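PDB 4UMI: fiber protein from Snake adenovirus 1, which probably forms the trimeric spikes at the capsid vertices and attaches the virion to host cells through its head domain, as in other adenoviruses. Local coordinates for residues E109-D114 / A150-E155; G116-F121 / S140-T145. All blocks are in the same frame, centred on the assembly; numbering follows the deposited sequence. Where two conformers were deposited one is given.

Both contacts lie in the head domain of the fibre. From the N terminus, strand 101-112 runs through 109-112, and the chain then turns at 113-117, where N113 OD1 bonds V117 N, into strand 118-128. Strand 131-140 leads back to 140-145, where contact 2 closes its loop and holds 140-145 to the start of strand 118-128. Only afterwards does 150-155 close contact 1 on 109-114, so the loop of contact 2 lies wholly within that of contact 1. Backbone bonding of L111 with F119 and of E109 with F121 joins the two. Contact 1 ties the sheet of strands 101-112, 118-128, 131-140 and 198-206 to that of 148-151, 185-190, 175-182 and 168-172, and to helix 154-161.

Contact 1. Residues E109-D114 / A150-E155; sequences EELQND and APASAE
With CG anti to the backbone N (chi1 -172°) and the chain extended beyond it, E109 reaches across to S153, whose OG stands between its own backbone N and carbonyl carbon. The carboxylate grips S153 twice. E109 OE2 accepts the backbone N of S153 at 2.8 Å through its syn lone pair, a nearly straight bond of 169°, while S153 OG donates to E109 OE1 at 2.6 Å, on the syn side but 21° out of the carboxylate plane. Glutamate suits the place because its length spans the gap and its two oxygens serve both donors. Serine suits the other side: it is the N-cap of helix 154-161, and its OG also accepts from the backbone N of L156.

Farther along, the contact turns apolar. L111 lays CB against A150 CB at 3.9 Å and directs CD2 to A152 CB; the small alanines leave room for this buried side chain between the two chains, with L111 CG 3.6 Å from P151 O. A150 CB also rests 3.4 Å from Q112 O. One water joins E109 OE2 to P151 O, another the backbone N of Q112 to the same carbonyl. Partly through solvent, strand 101-112 thus meets strand 148-151, outermost in its sheet within this chain, bridging the fibre head's beta-sandwich. Held by two protein donors and a water beside a helix N terminus, the E109 carboxylate is probably stabilised in its charged form.

Contact 2. Residues G116-F121 / S140-T145; sequences GVSFAF and SGDGLT
Segment 116-121 enters strand 118-128 while 140-145 leaves strand 131-140 as an irregular loop, their CA atoms coming within 4.7 Å at F119 and S140 and separating to 6.2 Å at V117 and D142. S140 CB sits over the middle of one face of the F119 ring, 3.6 Å from the centroid and 4° off the normal, a CH-pi contact for which so small a side chain is well suited. L144 instead brings CD2 to the ring's edge, 4.0 Å from F119 CZ, and its CD1 to V117 CG1. Apolar groups fit here: F119 and L144 are buried between the two sheets, V117 partly exposed.

S140 OG, anti to the backbone N at chi1 178°, donates to S118 O at 2.8 Å, tilted 26° from the carbonyl plane. It also accepts from the backbone N of D142, making an ST turn where strand 131-140 gives way to the loop. In this antiparallel sheet of the sandwich, 118-128 lies beside 131-140, and the turn carries the chain on past the beginning of its neighbour. There D142 OD2 takes the backbone N of S118 at 2.9 Å, nearly along its C-O axis, as the aspartate passes V117 running the opposite way; its short carboxylate supplies an acceptor where regular strand pairing has ended. One water donates to both D142 OD2 and G116 O; a second bridges S118 O and the backbone N of G141. G116 has positive phi, where a CB would press against the preceding carbonyl O, so glycine fits the turn. L188, on strand 185-190 of the other sheet, and V197 pack against both F119 and L144.

Contact 1. Residues E109-D114 / A150-E155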
ATOM      1  N   GLU A 109       7.815  -7.869  13.727  1.00 16.70           N
ATOM      2  CA  GLU A 109       9.019  -7.893  14.555  1.00 17.54           C
ATOM      3  C   GLU A 109       9.536  -6.466  14.685  1.00 16.12           C
ATOM      4  O   GLU A 109       9.478  -5.695  13.718  1.00 16.79           O
ATOM      5  CB  GLU A 109      10.030  -8.771  13.820  1.00 21.83           C
ATOM      6  CG  GLU A 109      11.293  -9.104  14.539  1.00 23.25           C
ATOM      7  CD  GLU A 109      12.022 -10.177  13.771  1.00 21.79           C
ATOM      8  OE1 GLU A 109      11.365 -11.139  13.257  1.00 25.76           O
ATOM      9  OE2 GLU A 109      13.252 -10.064  13.698  1.00 25.46           O
ATOM     10  N   GLU A 110      10.107  -6.131  15.832  1.00 16.47           N
ATOM     11  CA  GLU A 110      10.706  -4.832  16.079  1.00 16.56           C
ATOM     12  C   GLU A 110      12.212  -5.000  16.050  1.00 17.07           C
ATOM     13  O   GLU A 110      12.733  -5.912  16.691  1.00 20.76           O
ATOM     14  CB  GLU A 110      10.258  -4.313  17.442  1.00 21.64           C
ATOM     15  CG  GLU A 110      10.705  -2.898  17.737  1.00 25.10           C
ATOM     16  CD  GLU A 110       9.812  -1.858  17.125  1.00 32.79           C
ATOM     17  OE1 GLU A 110       8.652  -2.178  16.792  1.00 33.44           O
ATOM     18  OE2 GLU A 110      10.283  -0.713  16.971  1.00 39.92           O
ATOM     19  N   LEU A 111      12.889  -4.154  15.277  1.00 16.57           N
ATOM     20  CA  LEU A 111      14.350  -4.140  15.165  1.00 18.17           C
ATOM     21  C   LEU A 111      14.883  -2.804  15.640  1.00 17.39           C
ATOM     22  O   LEU A 111      14.253  -1.777  15.484  1.00 18.05           O
ATOM     23  CB  LEU A 111      14.822  -4.354  13.722  1.00 20.69           C
ATOM     24  CG  LEU A 111      14.713  -5.770  13.183  1.00 21.66           C
ATOM     25  CD1 LEU A 111      13.306  -6.309  13.127  1.00 28.88           C
ATOM     26  CD2 LEU A 111      15.354  -5.933  11.834  1.00 23.23           C
ATOM     27  N   GLN A 112      16.062  -2.837  16.243  1.00 20.45           N
ATOM     28  CA  GLN A 112      16.658  -1.619  16.736  1.00 21.08           C
ATOM     29  C   GLN A 112      18.151  -1.660  16.439  1.00 21.25           C
ATOM     30  O   GLN A 112      18.805  -2.708  16.572  1.00 23.86           O
ATOM     31  CB  GLN A 112      16.385  -1.505  18.237  1.00 26.03           C
ATOM     32  CG  GLN A 112      16.837  -0.217  18.895  1.00 30.99           C
ATOM     33  CD  GLN A 112      16.450  -0.150  20.365  1.00 39.40           C
ATOM     34  OE1 GLN A 112      15.470  -0.761  20.796  1.00 56.38           O
ATOM     35  NE2 GLN A 112      17.213   0.599  21.135  1.00 55.79           N
ATOM     36  N   ASN A 113      18.691  -0.534  15.986  1.00 22.47           N
ATOM     37  CA  ASN A 113      20.130  -0.464  15.688  1.00 27.07           C
ATOM     38  C   ASN A 113      20.886   0.013  16.920  1.00 27.28           C
ATOM     39  O   ASN A 113      20.301   0.268  17.978  1.00 27.42           O
ATOM     40  CB  ASN A 113      20.460   0.376  14.435  1.00 24.28           C
ATOM     41  CG  ASN A 113      20.251   1.859  14.636  1.00 21.82           C
ATOM     42  OD1 ASN A 113      19.863   2.318  15.703  1.00 22.66           O
ATOM     43  ND2 ASN A 113      20.510   2.613  13.589  1.00 23.06           N
ATOM     44  N   ASP A 114      22.203   0.120  16.775  1.00 29.38           N
ATOM     45  CA  ASP A 114      23.031   0.502  17.918  1.00 38.00           C
ATOM     46  C   ASP A 114      22.785   1.943  18.394  1.00 36.09           C
ATOM     47  O   ASP A 114      23.162   2.294  19.524  1.00 52.44           O
ATOM     48  CB  ASP A 114      24.528   0.254  17.636  1.00 44.23           C
ATOM     49  CG  ASP A 114      25.028   0.945  16.362  1.00 46.28           C
ATOM     50  OD1 ASP A 114      24.210   1.529  15.608  1.00 58.91           O
ATOM     51  OD2 ASP A 114      26.250   0.885  16.108  1.00 69.40           O
ATOM     52  N   ALA A 150      20.316  -4.051  11.604  1.00 19.45           N
ATOM     53  CA  ALA A 150      19.958  -4.686  12.869  1.00 20.39           C
ATOM     54  C   ALA A 150      19.708  -6.179  12.675  1.00 20.92           C
ATOM     55  O   ALA A 150      19.358  -6.626  11.590  1.00 21.30           O
ATOM     56  CB  ALA A 150      18.733  -4.038  13.439  1.00 23.09           C
ATOM     57  N   PRO A 151      19.965  -6.964  13.729  1.00 22.91           N
ATOM     58  CA  PRO A 151      19.697  -8.382  13.676  1.00 22.62           C
ATOM     59  C   PRO A 151      18.229  -8.683  13.500  1.00 22.84           C
ATOM     60  O   PRO A 151      17.390  -8.031  14.125  1.00 23.42           O
ATOM     61  CB  PRO A 151      20.154  -8.882  15.052  1.00 27.27           C
ATOM     62  CG  PRO A 151      20.940  -7.790  15.661  1.00 33.92           C
ATOM     63  CD  PRO A 151      20.471  -6.525  15.041  1.00 24.39           C
ATOM     64  N   ALA A 152      17.936  -9.638  12.626  1.00 22.59           N
ATOM     65  CA  ALA A 152      16.566 -10.084  12.367  1.00 21.45           C
ATOM     66  C   ALA A 152      16.433 -11.541  12.781  1.00 22.27           C
ATOM     67  O   ALA A 152      17.403 -12.296  12.737  1.00 23.78           O
ATOM     68  CB  ALA A 152      16.277  -9.948  10.900  1.00 22.88           C
ATOM     69  N   SER A 153      15.230 -11.940  13.164  1.00 20.80           N
ATOM     70  CA  SER A 153      14.965 -13.349  13.477  1.00 21.23           C
ATOM     71  C   SER A 153      15.248 -14.276  12.294  1.00 22.21           C
ATOM     72  O   SER A 153      15.282 -13.850  11.137  1.00 21.03           O
ATOM     73  CB  SER A 153      13.518 -13.536  13.907  1.00 20.78           C
ATOM     74  OG  SER A 153      12.611 -13.369  12.835  1.00 21.70           O
ATOM     75  N   ALA A 154      15.431 -15.566  12.576  1.00 21.49           N
ATOM     76  CA  ALA A 154      15.570 -16.533  11.514  1.00 21.30           C
ATOM     77  C   ALA A 154      14.352 -16.540  10.614  1.00 20.85           C
ATOM     78  O   ALA A 154      14.466 -16.703   9.410  1.00 21.61           O
ATOM     79  CB  ALA A 154      15.769 -17.911  12.103  1.00 24.29           C
ATOM     80  N   GLU A 155      13.166 -16.399  11.205  1.00 20.44           N
ATOM     81  CA  GLU A 155      11.939 -16.452  10.415  1.00 19.75           C
ATOM     82  C   GLU A 155      11.839 -15.266   9.471  1.00 18.60           C
ATOM     83  O   GLU A 155      11.547 -15.445   8.286  1.00 19.73           O
ATOM     84  CB  GLU A 155      10.725 -16.517  11.316  1.00 21.25           C
ATOM     85  CG  GLU A 155       9.444 -16.777  10.547  1.00 23.99           C
ATOM     86  CD  GLU A 155       8.224 -17.071  11.421  1.00 26.63           C
ATOM     87  OE1 GLU A 155       8.276 -16.928  12.654  1.00 29.75           O
ATOM     88  OE2 GLU A 155       7.192 -17.412  10.827  1.00 27.85           O
TER
HETATM   89  O   HOH W   1      14.669  -8.799  15.734  1.00 41.15           O
HETATM   90  O   HOH W   2      17.032  -5.848  16.099  1.00 28.06           O

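Contact 2. Residues G116-F121 / S140-T145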
ATOM      1  N   GLY A 116      19.736   3.428  18.601  1.00 30.56           N
ATOM      2  CA  GLY A 116      18.411   3.598  19.185  1.00 32.97           C
ATOM      3  C   GLY A 116      17.284   3.855  18.200  1.00 27.48           C
ATOM      4  O   GLY A 116      16.137   4.057  18.615  1.00 32.68           O
ATOM      5  N   VAL A 117      17.583   3.861  16.906  1.00 22.28           N
ATOM      6  CA  VAL A 117      16.509   3.925  15.899  1.00 19.95           C
ATOM      7  C   VAL A 117      15.799   2.592  15.914  1.00 18.15           C
ATOM      8  O   VAL A 117      16.447   1.571  15.972  1.00 18.92           O
ATOM      9  CB  VAL A 117      17.065   4.193  14.484  1.00 21.97           C
ATOM     10  CG1 VAL A 117      15.982   4.104  13.419  1.00 21.24           C
ATOM     11  CG2 VAL A 117      17.766   5.542  14.405  1.00 25.77           C
ATOM     12  N   SER A 118      14.481   2.614  15.804  1.00 17.80           N
ATOM     13  CA  SER A 118      13.699   1.401  15.810  1.00 18.19           C
ATOM     14  C   SER A 118      12.746   1.350  14.638  1.00 17.90           C
ATOM     15  O   SER A 118      12.159   2.379  14.270  1.00 18.50           O
ATOM     16  CB  SER A 118      13.027   1.163  17.132  0.50 21.77           C
ATOM     17  OG  SER A 118      12.049   2.114  17.337  0.50 22.62           O
ATOM     18  N   PHE A 119      12.629   0.158  14.070  1.00 15.67           N
ATOM     19  CA  PHE A 119      11.694  -0.155  13.004  1.00 14.71           C
ATOM     20  C   PHE A 119      10.769  -1.278  13.419  1.00 15.09           C
ATOM     21  O   PHE A 119      11.189  -2.174  14.137  1.00 16.86           O
ATOM     22  CB  PHE A 119      12.402  -0.626  11.717  1.00 15.87           C
ATOM     23  CG  PHE A 119      12.769   0.474  10.797  1.00 15.03           C
ATOM     24  CD1 PHE A 119      13.866   1.274  11.008  1.00 15.90           C
ATOM     25  CD2 PHE A 119      12.033   0.659   9.656  1.00 14.38           C
ATOM     26  CE1 PHE A 119      14.178   2.260  10.123  1.00 16.46           C
ATOM     27  CE2 PHE A 119      12.335   1.646   8.759  1.00 16.12           C
ATOM     28  CZ  PHE A 119      13.427   2.437   8.986  1.00 16.44           C
ATOM     29  N   ALA A 120       9.532  -1.260  12.930  1.00 14.33           N
ATOM     30  CA  ALA A 120       8.680  -2.427  12.947  1.00 13.62           C
ATOM     31  C   ALA A 120       8.517  -2.888  11.533  1.00 12.97           C
ATOM     32  O   ALA A 120       8.270  -2.092  10.604  1.00 14.29           O
ATOM     33  CB  ALA A 120       7.349  -2.106  13.563  1.00 16.06           C
ATOM     34  N   PHE A 121       8.697  -4.181  11.341  1.00 13.42           N
ATOM     35  CA  PHE A 121       8.493  -4.841  10.063  1.00 14.22           C
ATOM     36  C   PHE A 121       7.354  -5.854  10.214  1.00 13.88           C
ATOM     37  O   PHE A 121       7.271  -6.543  11.224  1.00 16.32           O
ATOM     38  CB  PHE A 121       9.736  -5.549   9.599  1.00 15.68           C
ATOM     39  CG  PHE A 121      10.851  -4.619   9.224  1.00 14.61           C
ATOM     40  CD1 PHE A 121      10.883  -4.027   7.981  1.00 16.17           C
ATOM     41  CD2 PHE A 121      11.860  -4.314  10.106  1.00 17.48           C
ATOM     42  CE1 PHE A 121      11.900  -3.165   7.633  1.00 18.60           C
ATOM     43  CE2 PHE A 121      12.872  -3.468   9.760  1.00 19.15           C
ATOM     44  CZ  PHE A 121      12.861  -2.869   8.547  1.00 17.94           C
ATOM     45  N   SER A 140       8.823   3.315  10.696  1.00 12.30           N
ATOM     46  CA  SER A 140       9.562   3.855  11.826  1.00 13.39           C
ATOM     47  C   SER A 140       9.037   5.265  12.095  1.00 14.42           C
ATOM     48  O   SER A 140       8.843   6.019  11.159  1.00 16.59           O
ATOM     49  CB  SER A 140      11.049   3.945  11.513  1.00 13.54           C
ATOM     50  OG  SER A 140      11.765   4.522  12.587  1.00 15.66           O
ATOM     51  N   GLY A 141       8.985   5.635  13.367  1.00 17.29           N
ATOM     52  CA  GLY A 141       8.685   7.009  13.734  1.00 21.15           C
ATOM     53  C   GLY A 141       9.919   7.903  13.652  1.00 22.04           C
ATOM     54  O   GLY A 141       9.825   9.121  13.738  1.00 28.13           O
ATOM     55  N   ASP A 142      11.067   7.301  13.629  1.00 18.00           N
ATOM     56  CA  ASP A 142      12.328   7.998  13.666  1.00 19.01           C
ATOM     57  C   ASP A 142      12.707   8.567  12.327  1.00 18.86           C
ATOM     58  O   ASP A 142      12.142   8.218  11.281  1.00 22.04           O
ATOM     59  CB  ASP A 142      13.400   7.041  14.153  1.00 22.07           C
ATOM     60  CG  ASP A 142      13.145   6.538  15.578  1.00 21.09           C
ATOM     61  OD1 ASP A 142      12.676   7.351  16.433  1.00 28.15           O
ATOM     62  OD2 ASP A 142      13.373   5.316  15.836  1.00 22.80           O
ATOM     63  N   GLY A 143      13.611   9.519  12.357  1.00 19.36           N
ATOM     64  CA  GLY A 143      14.348   9.881  11.171  1.00 20.04           C
ATOM     65  C   GLY A 143      15.483   8.899  10.984  1.00 20.63           C
ATOM     66  O   GLY A 143      15.878   8.143  11.890  1.00 23.85           O
ATOM     67  N   LEU A 144      16.006   8.891   9.789  1.00 17.47           N
ATOM     68  CA  LEU A 144      17.085   8.002   9.494  1.00 17.58           C
ATOM     69  C   LEU A 144      18.118   8.786   8.745  1.00 18.96           C
ATOM     70  O   LEU A 144      17.835   9.345   7.674  1.00 21.38           O
ATOM     71  CB  LEU A 144      16.505   6.805   8.754  1.00 23.23           C
ATOM     72  CG  LEU A 144      17.349   5.583   8.562  1.00 21.20           C
ATOM     73  CD1 LEU A 144      17.815   4.968   9.856  1.00 19.19           C
ATOM     74  CD2 LEU A 144      16.604   4.589   7.705  1.00 19.01           C
ATOM     75  N   THR A 145      19.341   8.792   9.299  1.00 18.99           N
ATOM     76  CA  THR A 145      20.463   9.594   8.819  1.00 21.87           C
ATOM     77  C   THR A 145      21.518   8.746   8.044  1.00 20.68           C
ATOM     78  O   THR A 145      22.604   9.241   7.658  1.00 22.76           O
ATOM     79  CB  THR A 145      21.205  10.231  10.001  1.00 22.31           C
ATOM     80  OG1 THR A 145      21.796   9.191  10.799  1.00 24.12           O
ATOM     81  CG2 THR A 145      20.296  11.113  10.873  1.00 28.52           C
TER
HETATM   82  O   HOH W   3      13.349   4.577  18.580  1.00 36.33           O
HETATM   83  O   HOH W   4       9.975   3.756  15.466  1.00 29.20           O